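Local structure of triabin (Triatoma pallidipennis, 1AVG) at residues Leu27-Gly32 and Ile53-Tyr58; Phe106-Arg111 and Tyr124-Arg129; Asp88-Glu93 and Ile113-Gln118. The protein binds thrombin as a non-covalent 1:1 inhibitor, blocking fibrin formation and thrombin-induced platelet aggregation while only minimally suppressing amidolytic activity. All coordinates share one frame; numbering follows the deposited sequence.

Interaction 1 of 3, residues Leu27-Gly32 and Ile53-Tyr58; sequences LAHGPG and IVEIGY
Glu55 OE2 is gripped twice: by a hydrogen bond from His29 NE2 at 2.6 Å and by a salt bridge to Arg111 NH2 of strand 106-115. The imidazole and carboxylate planes lie only 9° apart, yet NE2 meets OE2 from above the carboxylate plane. Glu55 reaches the ring because its CG is anti to the backbone N and the chain stays extended beyond it. This buried carboxylate probably remains ionised beside the guanidinium and would favour a charged or strongly polarised histidine. The imidazole is covered on one face by Tyr58 CB, 4.1 Å from the His29 ring centroid, while the two rings, planes at 21°, are slid apart and barely overlap. Tyr58 OH bonds to Glu121. On the same side of the sheet as Glu55, Leu27 runs alongside it, CD2 4.0 Å from Glu55 OE1. The backbone fixes the register: Leu27 N donates to Val54 O at 2.8 Å, and Ile56 N returns to Leu27 O at 2.7 Å, both nearly along the C=O axis. Strands 24-28 and 51-56 are thus parallel neighbours, with the 1-3-2-4 strand order that distinguishes the triabin barrel from the up-and-down order of canonical lipocalins.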
ATOM      1  N   LEU C  27     -20.167  -1.265  -8.250  1.00 15.86           N
ATOM      2  CA  LEU C  27     -18.918  -1.407  -8.974  1.00 20.14           C
ATOM      3  C   LEU C  27     -18.709  -0.276  -9.988  1.00 25.24           C
ATOM      4  O   LEU C  27     -19.423  -0.193 -10.985  1.00 27.69           O
ATOM      5  CB  LEU C  27     -18.918  -2.781  -9.653  1.00 11.23           C
ATOM      6  CG  LEU C  27     -18.060  -3.121 -10.865  1.00  7.33           C
ATOM      7  CD1 LEU C  27     -16.588  -3.021 -10.553  1.00  9.93           C
ATOM      8  CD2 LEU C  27     -18.406  -4.530 -11.282  1.00 14.65           C
ATOM      9  N   ALA C  28     -17.752   0.608  -9.709  1.00 24.65           N
ATOM     10  CA  ALA C  28     -17.451   1.727 -10.596  1.00 21.99           C
ATOM     11  C   ALA C  28     -16.180   1.424 -11.354  1.00 22.92           C
ATOM     12  O   ALA C  28     -15.297   0.724 -10.853  1.00 26.06           O
ATOM     13  CB  ALA C  28     -17.289   3.005  -9.809  1.00 21.06           C
ATOM     14  N   HIS C  29     -16.087   1.953 -12.567  1.00 25.25           N
ATOM     15  CA  HIS C  29     -14.905   1.721 -13.393  1.00 28.55           C
ATOM     16  C   HIS C  29     -13.896   2.851 -13.320  1.00 33.48           C
ATOM     17  O   HIS C  29     -12.902   2.854 -14.038  1.00 38.38           O
ATOM     18  CB  HIS C  29     -15.307   1.442 -14.845  1.00 21.99           C
ATOM     19  CG  HIS C  29     -15.834   0.060 -15.065  1.00  8.25           C
ATOM     20  ND1 HIS C  29     -15.189  -0.865 -15.854  1.00 13.87           N
ATOM     21  CD2 HIS C  29     -16.937  -0.563 -14.585  1.00  8.88           C
ATOM     22  CE1 HIS C  29     -15.870  -1.997 -15.857  1.00 11.87           C
ATOM     23  NE2 HIS C  29     -16.935  -1.838 -15.092  1.00  5.44           N
ATOM     24  N   GLY C  30     -14.150   3.790 -12.419  1.00 39.51           N
ATOM     25  CA  GLY C  30     -13.269   4.929 -12.242  1.00 41.52           C
ATOM     26  C   GLY C  30     -13.866   5.848 -11.199  1.00 43.88           C
ATOM     27  O   GLY C  30     -15.068   5.779 -10.944  1.00 47.58           O
ATOM     28  N   PRO C  31     -13.059   6.719 -10.583  1.00 45.49           N
ATOM     29  CA  PRO C  31     -13.553   7.644  -9.558  1.00 49.64           C
ATOM     30  C   PRO C  31     -14.702   8.516 -10.058  1.00 54.72           C
ATOM     31  O   PRO C  31     -15.789   8.528  -9.473  1.00 57.62           O
ATOM     32  CB  PRO C  31     -12.322   8.492  -9.253  1.00 49.00           C
ATOM     33  CG  PRO C  31     -11.182   7.540  -9.507  1.00 48.18           C
ATOM     34  CD  PRO C  31     -11.609   6.878 -10.786  1.00 46.68           C
ATOM     35  N   GLY C  32     -14.457   9.205 -11.172  1.00 54.97           N
ATOM     36  CA  GLY C  32     -15.443  10.104 -11.748  1.00 54.30           C
ATOM     37  C   GLY C  32     -16.669   9.522 -12.426  1.00 52.92           C
ATOM     38  O   GLY C  32     -17.792   9.886 -12.070  1.00 51.88           O
ATOM     39  N   ILE C  53     -25.827  -6.187  -8.469  1.00 27.47           N
ATOM     40  CA  ILE C  53     -24.543  -5.569  -8.745  1.00 23.39           C
ATOM     41  C   ILE C  53     -24.890  -4.341  -9.574  1.00 24.47           C
ATOM     42  O   ILE C  53     -25.527  -4.455 -10.618  1.00 27.86           O
ATOM     43  CB  ILE C  53     -23.619  -6.475  -9.593  1.00 23.52           C
ATOM     44  CG1 ILE C  53     -23.485  -7.877  -8.974  1.00 25.91           C
ATOM     45  CG2 ILE C  53     -22.257  -5.816  -9.762  1.00 26.51           C
ATOM     46  CD1 ILE C  53     -22.364  -8.048  -7.982  1.00 25.49           C
ATOM     47  N   VAL C  54     -24.574  -3.165  -9.056  1.00 22.56           N
ATOM     48  CA  VAL C  54     -24.830  -1.931  -9.774  1.00 15.40           C
ATOM     49  C   VAL C  54     -23.484  -1.551 -10.375  1.00 15.88           C
ATOM     50  O   VAL C  54     -22.552  -1.237  -9.641  1.00 16.56           O
ATOM     51  CB  VAL C  54     -25.334  -0.828  -8.822  1.00  9.55           C
ATOM     52  CG1 VAL C  54     -25.450   0.490  -9.547  1.00 10.04           C
ATOM     53  CG2 VAL C  54     -26.681  -1.215  -8.250  1.00  6.41           C
ATOM     54  N   GLU C  55     -23.364  -1.661 -11.695  1.00 11.47           N
ATOM     55  CA  GLU C  55     -22.122  -1.339 -12.388  1.00  9.70           C
ATOM     56  C   GLU C  55     -22.176   0.053 -12.999  1.00 13.33           C
ATOM     57  O   GLU C  55     -23.133   0.395 -13.684  1.00 19.05           O
ATOM     58  CB  GLU C  55     -21.832  -2.383 -13.464  1.00  2.31           C
ATOM     59  CG  GLU C  55     -20.484  -2.198 -14.139  1.00  5.59           C
ATOM     60  CD  GLU C  55     -19.998  -3.448 -14.835  1.00  8.88           C
ATOM     61  OE1 GLU C  55     -20.589  -4.524 -14.628  1.00  6.88           O
ATOM     62  OE2 GLU C  55     -19.014  -3.364 -15.592  1.00 12.18           O
ATOM     63  N   ILE C  56     -21.118   0.831 -12.798  1.00 15.51           N
ATOM     64  CA  ILE C  56     -21.048   2.204 -13.292  1.00 14.57           C
ATOM     65  C   ILE C  56     -19.810   2.465 -14.142  1.00 16.19           C
ATOM     66  O   ILE C  56     -18.731   1.934 -13.859  1.00 22.18           O
ATOM     67  CB  ILE C  56     -20.989   3.179 -12.110  1.00 13.82           C
ATOM     68  CG1 ILE C  56     -22.134   2.902 -11.139  1.00 16.42           C
ATOM     69  CG2 ILE C  56     -21.064   4.601 -12.601  1.00 16.89           C
ATOM     70  CD1 ILE C  56     -21.737   2.992  -9.679  1.00 15.29           C
ATOM     71  N   GLY C  57     -19.981   3.271 -15.187  1.00 14.94           N
ATOM     72  CA  GLY C  57     -18.880   3.658 -16.062  1.00 16.02           C
ATOM     73  C   GLY C  57     -18.431   2.706 -17.154  1.00 20.72           C
ATOM     74  O   GLY C  57     -17.404   2.948 -17.813  1.00 18.55           O
ATOM     75  N   TYR C  58     -19.183   1.627 -17.359  1.00 23.71           N
ATOM     76  CA  TYR C  58     -18.822   0.652 -18.378  1.00 27.41           C
ATOM     77  C   TYR C  58     -19.466   1.035 -19.697  1.00 32.95           C
ATOM     78  O   TYR C  58     -20.619   0.711 -19.962  1.00 37.34           O
ATOM     79  CB  TYR C  58     -19.249  -0.752 -17.958  1.00 28.01           C
ATOM     80  CG  TYR C  58     -18.597  -1.862 -18.749  1.00 25.45           C
ATOM     81  CD1 TYR C  58     -17.240  -1.825 -19.059  1.00 24.04           C
ATOM     82  CD2 TYR C  58     -19.340  -2.960 -19.176  1.00 28.45           C
ATOM     83  CE1 TYR C  58     -16.639  -2.854 -19.774  1.00 29.92           C
ATOM     84  CE2 TYR C  58     -18.754  -3.993 -19.890  1.00 33.43           C
ATOM     85  CZ  TYR C  58     -17.404  -3.936 -20.187  1.00 35.80           C
ATOM     86  OH  TYR C  58     -16.829  -4.960 -20.904  1.00 43.16           O
TER

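Interaction 2 of 3, residues Phe106-Arg111 and Tyr124-Arg129; sequences FALVCR and YLVFER. Unlike the reference sequence in segment 124-129: Phe127 (reference Leu).
Val109 meets the edge of the Phe127 ring at the apolar centre, its CB lying 3.5 Å from Phe127 CE1. Both Val109 methyls also reach that ring, and Ala107 O lies in the ring plane beside the neighbouring CD1. Phe127, which differs from the reference sequence here, takes this place with CG beside its own backbone N and anti to the carbonyl carbon (chi1 -65°); it also packs on Trp25 and Leu27 of strand 24-28. Leu125 occupies the same inward face, and its CD1 sits over one face of the Arg111 guanidinium, 3.3 Å from NH1. The Arg111 chain bends at chi3 (135°) on its way to Glu55; Tyr58 adds a cation-pi contact.

The backbone between the two faces carries four hydrogen bonds in two antiparallel hydrogen-bonded pairs, Ala107 with Phe127 and Val109 with Leu125. Of these bonds, Leu125 N to Val109 O, at 2.7 Å and 171°, is the straightest. On the outward face, Leu108 CD2 rests against Val126 CG2 at 4.0 Å. Cys110 SG, tied by a disulfide to Cys6, lies over one face of the Tyr124 ring toward its rim, 4.0 Å from the centroid, and Tyr124 OH bonds to Glu9. Phe106, Leu108, Val126 and Glu128 on this side touch the chain of another protein, where a basic side chain of that other chain forms a salt bridge with Glu128 OE2, consistent with a thrombin-binding surface. Since Glu128 also pairs through its backbone with Tyr26, this hairpin of strands 106-115 and 122-128 brings the last strand back to the first, the closure typical of a calycin beta-barrel.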
ATOM      1  N   PHE C 106     -15.180  -4.777   0.704  1.00 16.83           N
ATOM      2  CA  PHE C 106     -14.904  -4.728  -0.725  1.00 12.03           C
ATOM      3  C   PHE C 106     -14.360  -6.066  -1.196  1.00 13.29           C
ATOM      4  O   PHE C 106     -14.002  -6.919  -0.383  1.00 10.98           O
ATOM      5  CB  PHE C 106     -13.924  -3.588  -1.060  1.00 16.67           C
ATOM      6  CG  PHE C 106     -12.480  -3.887  -0.722  1.00 18.26           C
ATOM      7  CD1 PHE C 106     -11.658  -4.561  -1.628  1.00 10.80           C
ATOM      8  CD2 PHE C 106     -11.943  -3.490   0.493  1.00 10.19           C
ATOM      9  CE1 PHE C 106     -10.331  -4.835  -1.327  1.00  8.15           C
ATOM     10  CE2 PHE C 106     -10.614  -3.762   0.798  1.00  6.98           C
ATOM     11  CZ  PHE C 106      -9.811  -4.436  -0.115  1.00  3.69           C
ATOM     12  N   ALA C 107     -14.285  -6.248  -2.511  1.00 16.76           N
ATOM     13  CA  ALA C 107     -13.791  -7.492  -3.081  1.00 13.47           C
ATOM     14  C   ALA C 107     -13.088  -7.243  -4.393  1.00 13.16           C
ATOM     15  O   ALA C 107     -13.627  -6.563  -5.263  1.00 14.77           O
ATOM     16  CB  ALA C 107     -14.946  -8.450  -3.300  1.00 17.51           C
ATOM     17  N   LEU C 108     -11.871  -7.763  -4.512  1.00 11.33           N
ATOM     18  CA  LEU C 108     -11.080  -7.642  -5.729  1.00 13.50           C
ATOM     19  C   LEU C 108     -11.468  -8.900  -6.503  1.00 17.68           C
ATOM     20  O   LEU C 108     -11.500  -9.987  -5.927  1.00 20.92           O
ATOM     21  CB  LEU C 108      -9.591  -7.633  -5.380  1.00 10.09           C
ATOM     22  CG  LEU C 108      -8.538  -7.132  -6.381  1.00 12.57           C
ATOM     23  CD1 LEU C 108      -7.542  -8.236  -6.690  1.00  8.96           C
ATOM     24  CD2 LEU C 108      -9.163  -6.582  -7.661  1.00 12.73           C
ATOM     25  N   VAL C 109     -11.781  -8.762  -7.787  1.00 18.35           N
ATOM     26  CA  VAL C 109     -12.234  -9.890  -8.604  1.00 17.62           C
ATOM     27  C   VAL C 109     -11.754  -9.773 -10.055  1.00 18.92           C
ATOM     28  O   VAL C 109     -11.664  -8.676 -10.597  1.00 22.12           O
ATOM     29  CB  VAL C 109     -13.816  -9.942  -8.601  1.00 15.27           C
ATOM     30  CG1 VAL C 109     -14.337 -10.962  -9.584  1.00 19.89           C
ATOM     31  CG2 VAL C 109     -14.349 -10.259  -7.215  1.00 11.53           C
ATOM     32  N   CYS C 110     -11.398 -10.894 -10.672  1.00 18.15           N
ATOM     33  CA  CYS C 110     -10.987 -10.859 -12.069  1.00 17.81           C
ATOM     34  C   CYS C 110     -12.225 -11.297 -12.838  1.00 20.25           C
ATOM     35  O   CYS C 110     -12.784 -12.352 -12.553  1.00 19.71           O
ATOM     36  CB  CYS C 110      -9.830 -11.812 -12.333  1.00 16.67           C
ATOM     37  SG  CYS C 110      -8.967 -11.475 -13.901  1.00 22.68           S
ATOM     38  N   ARG C 111     -12.683 -10.456 -13.758  1.00 24.41           N
ATOM     39  CA  ARG C 111     -13.877 -10.727 -14.542  1.00 19.73           C
ATOM     40  C   ARG C 111     -13.636 -10.883 -16.034  1.00 23.94           C
ATOM     41  O   ARG C 111     -12.881 -10.123 -16.644  1.00 25.76           O
ATOM     42  CB  ARG C 111     -14.869  -9.602 -14.301  1.00 21.84           C
ATOM     43  CG  ARG C 111     -16.143  -9.617 -15.122  1.00 25.21           C
ATOM     44  CD  ARG C 111     -17.201  -8.900 -14.300  1.00 27.48           C
ATOM     45  NE  ARG C 111     -18.040  -7.922 -14.994  1.00 26.12           N
ATOM     46  CZ  ARG C 111     -17.617  -7.017 -15.867  1.00 21.72           C
ATOM     47  NH1 ARG C 111     -16.341  -6.950 -16.224  1.00 23.47           N
ATOM     48  NH2 ARG C 111     -18.448  -6.062 -16.255  1.00 18.18           N
ATOM     49  N   TYR C 124      -9.460  -6.673 -13.832  1.00 19.12           N
ATOM     50  CA  TYR C 124      -9.490  -6.782 -12.378  1.00 17.51           C
ATOM     51  C   TYR C 124     -10.374  -5.654 -11.867  1.00 17.38           C
ATOM     52  O   TYR C 124     -10.086  -4.478 -12.096  1.00 18.08           O
ATOM     53  CB  TYR C 124      -8.071  -6.671 -11.802  1.00 19.37           C
ATOM     54  CG  TYR C 124      -7.140  -7.801 -12.226  1.00 16.30           C
ATOM     55  CD1 TYR C 124      -7.139  -9.024 -11.553  1.00  7.72           C
ATOM     56  CD2 TYR C 124      -6.272  -7.646 -13.301  1.00 19.48           C
ATOM     57  CE1 TYR C 124      -6.294 -10.066 -11.951  1.00 17.93           C
ATOM     58  CE2 TYR C 124      -5.421  -8.677 -13.703  1.00 24.29           C
ATOM     59  CZ  TYR C 124      -5.436  -9.884 -13.029  1.00 24.56           C
ATOM     60  OH  TYR C 124      -4.592 -10.899 -13.444  1.00 28.81           O
ATOM     61  N   LEU C 125     -11.459  -6.018 -11.195  1.00 18.13           N
ATOM     62  CA  LEU C 125     -12.424  -5.049 -10.691  1.00 16.47           C
ATOM     63  C   LEU C 125     -12.564  -5.114  -9.176  1.00 15.53           C
ATOM     64  O   LEU C 125     -12.212  -6.118  -8.556  1.00 18.44           O
ATOM     65  CB  LEU C 125     -13.790  -5.317 -11.329  1.00 15.50           C
ATOM     66  CG  LEU C 125     -13.874  -5.463 -12.849  1.00 15.45           C
ATOM     67  CD1 LEU C 125     -15.238  -6.031 -13.216  1.00  8.85           C
ATOM     68  CD2 LEU C 125     -13.639  -4.132 -13.528  1.00 12.62           C
ATOM     69  N   VAL C 126     -13.097  -4.044  -8.591  1.00 12.06           N
ATOM     70  CA  VAL C 126     -13.303  -3.956  -7.154  1.00 12.22           C
ATOM     71  C   VAL C 126     -14.772  -3.678  -6.834  1.00 16.17           C
ATOM     72  O   VAL C 126     -15.285  -2.601  -7.148  1.00 18.73           O
ATOM     73  CB  VAL C 126     -12.434  -2.842  -6.534  1.00  8.02           C
ATOM     74  CG1 VAL C 126     -12.849  -2.587  -5.089  1.00  9.56           C
ATOM     75  CG2 VAL C 126     -10.976  -3.224  -6.596  1.00  2.71           C
ATOM     76  N   PHE C 127     -15.443  -4.652  -6.222  1.00 14.43           N
ATOM     77  CA  PHE C 127     -16.848  -4.515  -5.852  1.00 14.96           C
ATOM     78  C   PHE C 127     -16.916  -3.895  -4.465  1.00 18.08           C
ATOM     79  O   PHE C 127     -16.314  -4.402  -3.522  1.00 24.06           O
ATOM     80  CB  PHE C 127     -17.545  -5.882  -5.818  1.00 19.28           C
ATOM     81  CG  PHE C 127     -17.635  -6.580  -7.161  1.00 24.35           C
ATOM     82  CD1 PHE C 127     -16.546  -7.275  -7.679  1.00 27.28           C
ATOM     83  CD2 PHE C 127     -18.836  -6.602  -7.872  1.00 28.96           C
ATOM     84  CE1 PHE C 127     -16.657  -7.988  -8.879  1.00 26.90           C
ATOM     85  CE2 PHE C 127     -18.952  -7.313  -9.074  1.00 23.13           C
ATOM     86  CZ  PHE C 127     -17.866  -8.004  -9.571  1.00 21.77           C
ATOM     87  N   GLU C 128     -17.638  -2.796  -4.338  1.00 20.45           N
ATOM     88  CA  GLU C 128     -17.778  -2.124  -3.058  1.00 22.11           C
ATOM     89  C   GLU C 128     -19.093  -2.473  -2.394  1.00 25.08           C
ATOM     90  O   GLU C 128     -20.102  -2.654  -3.066  1.00 31.26           O
ATOM     91  CB  GLU C 128     -17.705  -0.618  -3.245  1.00 16.76           C
ATOM     92  CG  GLU C 128     -16.331  -0.144  -3.588  1.00 20.76           C
ATOM     93  CD  GLU C 128     -16.250   1.350  -3.652  1.00 25.27           C
ATOM     94  OE1 GLU C 128     -16.455   2.008  -2.604  1.00 27.36           O
ATOM     95  OE2 GLU C 128     -15.983   1.867  -4.756  1.00 34.50           O
ATOM     96  N   ARG C 129     -19.079  -2.582  -1.075  1.00 24.24           N
ATOM     97  CA  ARG C 129     -20.288  -2.893  -0.341  1.00 25.76           C
ATOM     98  C   ARG C 129     -20.978  -1.578   0.013  1.00 31.63           C
ATOM     99  O   ARG C 129     -22.192  -1.534   0.193  1.00 34.67           O
ATOM    100  CB  ARG C 129     -19.940  -3.695   0.913  1.00 20.60           C
ATOM    101  CG  ARG C 129     -21.050  -4.586   1.433  1.00 19.38           C
ATOM    102  CD  ARG C 129     -21.600  -5.480   0.341  1.00 21.91           C
ATOM    103  NE  ARG C 129     -21.713  -6.880   0.746  1.00 25.76           N
ATOM    104  CZ  ARG C 129     -22.640  -7.726   0.295  1.00 26.55           C
ATOM    105  NH1 ARG C 129     -23.556  -7.328  -0.577  1.00 21.84           N
ATOM    106  NH2 ARG C 129     -22.616  -8.994   0.674  1.00 32.62           N
TER

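Interaction 3 of 3, residues Asp88-Glu93 and Ile113-Gln118; sequences DNTEFE and ITFTSQ
Strands 92-101 and 106-115 form a beta hairpin of the calycin barrel, and this contact lies at the hairpin's open end, where the pairing runs out into loops. The tight part is the three-residue cluster of Phe92, Ile113 and Phe115. Phe92 CG stands between its backbone N and carbonyl carbon, the crowded position (chi1 66°), which sets the ring alongside the Ile113 side chain with CD1 3.3 Å from Ile113 CG2. The second neighbour, Phe115, runs the same way as Phe92, and Phe92 CB lies 3.6 Å from Phe115 CD2. Phe92 CG projects over one face of the Phe115 ring, and the planes are inclined at 38° with centroids 5.0 Å apart, an oblique pair. Phe67 meets the Phe92 ring edge-to-face and Tyr58 touches both Ile113 and Phe115, so the cluster is buried.

Between 88-93 and 113-118 there is one hydrogen-bonded pair, Glu93 with Thr114. Thr114 N donates to Glu93 O at 2.8 Å, close to the carbonyl plane. In return Glu93 N reaches Thr114 O at 3.0 Å, but it lies 42° above that carbonyl's plane, so the second bond meets its carbonyl obliquely, although its N-H points well at the oxygen. The Glu93 and Thr114 side chains lie on the sheet face away from the phenylalanines and are partly exposed.

Beyond Phe92 the contact loosens. Thr116, exposed to solvent, comes no nearer than van der Waals range: its OG1 is 3.6 Å from Glu91 O, with no hydrogen bond. Thr90 CG2 only brushes the edge of the Phe115 ring. Within the loop, Thr90 OG1 donates to Asp88 OD1 at 2.7 Å from above the carboxylate plane.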
ATOM      1  N   ASP C  88     -33.002  -5.231 -23.485  1.00 30.30           N
ATOM      2  CA  ASP C  88     -32.771  -5.032 -24.907  1.00 33.46           C
ATOM      3  C   ASP C  88     -32.338  -6.354 -25.543  1.00 37.67           C
ATOM      4  O   ASP C  88     -32.033  -6.410 -26.733  1.00 39.96           O
ATOM      5  CB  ASP C  88     -31.706  -3.942 -25.127  1.00 35.74           C
ATOM      6  CG  ASP C  88     -30.359  -4.270 -24.474  1.00 32.76           C
ATOM      7  OD1 ASP C  88     -30.289  -5.170 -23.617  1.00 30.39           O
ATOM      8  OD2 ASP C  88     -29.354  -3.618 -24.816  1.00 27.41           O
ATOM      9  N   ASN C  89     -32.326  -7.411 -24.730  1.00 39.19           N
ATOM     10  CA  ASN C  89     -31.942  -8.763 -25.143  1.00 37.35           C
ATOM     11  C   ASN C  89     -30.507  -8.819 -25.646  1.00 35.83           C
ATOM     12  O   ASN C  89     -30.251  -9.345 -26.730  1.00 33.88           O
ATOM     13  CB  ASN C  89     -32.892  -9.271 -26.227  1.00 40.37           C
ATOM     14  CG  ASN C  89     -34.342  -8.985 -25.901  1.00 46.19           C
ATOM     15  OD1 ASN C  89     -34.890  -9.510 -24.932  1.00 52.77           O
ATOM     16  ND2 ASN C  89     -34.962  -8.121 -26.691  1.00 44.84           N
ATOM     17  N   THR C  90     -29.576  -8.299 -24.849  1.00 35.67           N
ATOM     18  CA  THR C  90     -28.168  -8.275 -25.229  1.00 40.34           C
ATOM     19  C   THR C  90     -27.467  -9.625 -25.072  1.00 44.04           C
ATOM     20  O   THR C  90     -27.001 -10.209 -26.059  1.00 49.55           O
ATOM     21  CB  THR C  90     -27.381  -7.184 -24.451  1.00 40.78           C
ATOM     22  OG1 THR C  90     -27.919  -5.892 -24.750  1.00 38.60           O
ATOM     23  CG2 THR C  90     -25.912  -7.193 -24.837  1.00 44.95           C
ATOM     24  N   GLU C  91     -27.376 -10.104 -23.834  1.00 42.10           N
ATOM     25  CA  GLU C  91     -26.722 -11.379 -23.530  1.00 41.30           C
ATOM     26  C   GLU C  91     -25.194 -11.419 -23.676  1.00 37.92           C
ATOM     27  O   GLU C  91     -24.615 -10.962 -24.667  1.00 39.88           O
ATOM     28  CB  GLU C  91     -27.366 -12.517 -24.321  1.00 46.76           C
ATOM     29  CG  GLU C  91     -28.864 -12.634 -24.055  1.00 65.04           C
ATOM     30  CD  GLU C  91     -29.513 -13.850 -24.694  1.00 72.55           C
ATOM     31  OE1 GLU C  91     -28.812 -14.616 -25.400  1.00 76.80           O
ATOM     32  OE2 GLU C  91     -30.734 -14.038 -24.478  1.00 74.94           O
ATOM     33  N   PHE C  92     -24.556 -11.976 -22.656  1.00 34.10           N
ATOM     34  CA  PHE C  92     -23.107 -12.116 -22.591  1.00 28.77           C
ATOM     35  C   PHE C  92     -22.821 -13.000 -21.389  1.00 27.81           C
ATOM     36  O   PHE C  92     -23.673 -13.165 -20.518  1.00 26.80           O
ATOM     37  CB  PHE C  92     -22.438 -10.746 -22.378  1.00 28.82           C
ATOM     38  CG  PHE C  92     -22.751 -10.104 -21.039  1.00 20.67           C
ATOM     39  CD1 PHE C  92     -21.998 -10.407 -19.909  1.00 24.90           C
ATOM     40  CD2 PHE C  92     -23.814  -9.221 -20.908  1.00 22.64           C
ATOM     41  CE1 PHE C  92     -22.301  -9.845 -18.670  1.00 26.18           C
ATOM     42  CE2 PHE C  92     -24.125  -8.650 -19.669  1.00 23.28           C
ATOM     43  CZ  PHE C  92     -23.367  -8.966 -18.551  1.00 21.30           C
ATOM     44  N   GLU C  93     -21.637 -13.584 -21.339  1.00 29.61           N
ATOM     45  CA  GLU C  93     -21.291 -14.402 -20.194  1.00 32.17           C
ATOM     46  C   GLU C  93     -20.295 -13.627 -19.341  1.00 29.03           C
ATOM     47  O   GLU C  93     -19.473 -12.856 -19.859  1.00 24.47           O
ATOM     48  CB  GLU C  93     -20.684 -15.740 -20.618  1.00 40.72           C
ATOM     49  CG  GLU C  93     -20.411 -16.675 -19.434  1.00 55.10           C
ATOM     50  CD  GLU C  93     -19.441 -17.809 -19.752  1.00 63.63           C
ATOM     51  OE1 GLU C  93     -18.322 -17.528 -20.242  1.00 67.97           O
ATOM     52  OE2 GLU C  93     -19.788 -18.979 -19.480  1.00 67.51           O
ATOM     53  N   ILE C 113     -15.746 -10.970 -19.417  1.00 29.71           N
ATOM     54  CA  ILE C 113     -17.050 -10.747 -20.018  1.00 33.89           C
ATOM     55  C   ILE C 113     -16.884 -11.204 -21.450  1.00 36.15           C
ATOM     56  O   ILE C 113     -15.847 -10.958 -22.083  1.00 33.35           O
ATOM     57  CB  ILE C 113     -17.527  -9.251 -20.001  1.00 33.93           C
ATOM     58  CG1 ILE C 113     -16.685  -8.392 -19.060  1.00 40.48           C
ATOM     59  CG2 ILE C 113     -18.974  -9.168 -19.539  1.00 26.81           C
ATOM     60  CD1 ILE C 113     -15.501  -7.712 -19.720  1.00 43.67           C
ATOM     61  N   THR C 114     -17.884 -11.919 -21.935  1.00 38.61           N
ATOM     62  CA  THR C 114     -17.863 -12.420 -23.295  1.00 43.58           C
ATOM     63  C   THR C 114     -19.202 -12.106 -23.961  1.00 48.05           C
ATOM     64  O   THR C 114     -20.183 -12.845 -23.807  1.00 49.31           O
ATOM     65  CB  THR C 114     -17.617 -13.938 -23.303  1.00 39.10           C
ATOM     66  OG1 THR C 114     -16.463 -14.240 -22.506  1.00 35.93           O
ATOM     67  CG2 THR C 114     -17.389 -14.423 -24.712  1.00 36.74           C
ATOM     68  N   PHE C 115     -19.267 -10.963 -24.631  1.00 50.07           N
ATOM     69  CA  PHE C 115     -20.491 -10.575 -25.314  1.00 51.66           C
ATOM     70  C   PHE C 115     -20.615 -11.462 -26.529  1.00 58.99           C
ATOM     71  O   PHE C 115     -19.602 -11.891 -27.088  1.00 60.69           O
ATOM     72  CB  PHE C 115     -20.441  -9.106 -25.727  1.00 41.44           C
ATOM     73  CG  PHE C 115     -20.421  -8.164 -24.568  1.00 31.94           C
ATOM     74  CD1 PHE C 115     -19.222  -7.841 -23.940  1.00 32.06           C
ATOM     75  CD2 PHE C 115     -21.602  -7.627 -24.076  1.00 27.41           C
ATOM     76  CE1 PHE C 115     -19.198  -6.999 -22.835  1.00 33.53           C
ATOM     77  CE2 PHE C 115     -21.592  -6.786 -22.975  1.00 33.00           C
ATOM     78  CZ  PHE C 115     -20.384  -6.469 -22.349  1.00 35.00           C
ATOM     79  N   THR C 116     -21.851 -11.767 -26.912  1.00 65.90           N
ATOM     80  CA  THR C 116     -22.112 -12.613 -28.072  1.00 69.81           C
ATOM     81  C   THR C 116     -21.377 -12.064 -29.298  1.00 75.08           C
ATOM     82  O   THR C 116     -20.963 -12.818 -30.188  1.00 74.96           O
ATOM     83  CB  THR C 116     -23.626 -12.693 -28.341  1.00 68.29           C
ATOM     84  OG1 THR C 116     -24.206 -11.388 -28.201  1.00 71.76           O
ATOM     85  CG2 THR C 116     -24.289 -13.643 -27.350  1.00 65.15           C
ATOM     86  N   SER C 117     -21.183 -10.745 -29.292  1.00 79.76           N
ATOM     87  CA  SER C 117     -20.499 -10.015 -30.352  1.00 83.01           C
ATOM     88  C   SER C 117     -18.982 -10.268 -30.327  1.00 83.77           C
ATOM     89  O   SER C 117     -18.502 -11.245 -30.908  1.00 83.62           O
ATOM     90  CB  SER C 117     -20.796  -8.517 -30.200  1.00 84.86           C
ATOM     91  OG  SER C 117     -22.155  -8.301 -29.845  1.00 85.07           O
ATOM     92  N   GLN C 118     -18.232  -9.371 -29.684  1.00 82.56           N
ATOM     93  CA  GLN C 118     -16.780  -9.505 -29.582  1.00 82.55           C
ATOM     94  C   GLN C 118     -16.455 -10.200 -28.263  1.00 84.05           C
ATOM     95  O   GLN C 118     -16.629  -9.619 -27.187  1.00 89.43           O
TER

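Overall arrangement
All three contacts belong to one mixed sheet, wrapped into the barrel. Interactions 1 and 2, centres about 11 Å apart, lie side by side at its closure, where strand 122-128 meets strand 24-28: Glu55 OE2 and Arg111 NH2, 2.8 Å apart, are their polar tie, and Phe127 CE2 packs on Leu27 CD2 at 3.6 Å. Interaction 3 shares strand 106-115 with interaction 2, yet their centres are about 21 Å apart, on opposite sides of the chain's centre, and they adjoin only through the sequence. Tyr58 bridges interactions 1 and 3, its OH 3.3 Å from Ile113 CD1. Another protein chain touches interactions 1 and 2 but not interaction 3, so the partner-binding surface lies away from that hairpin end.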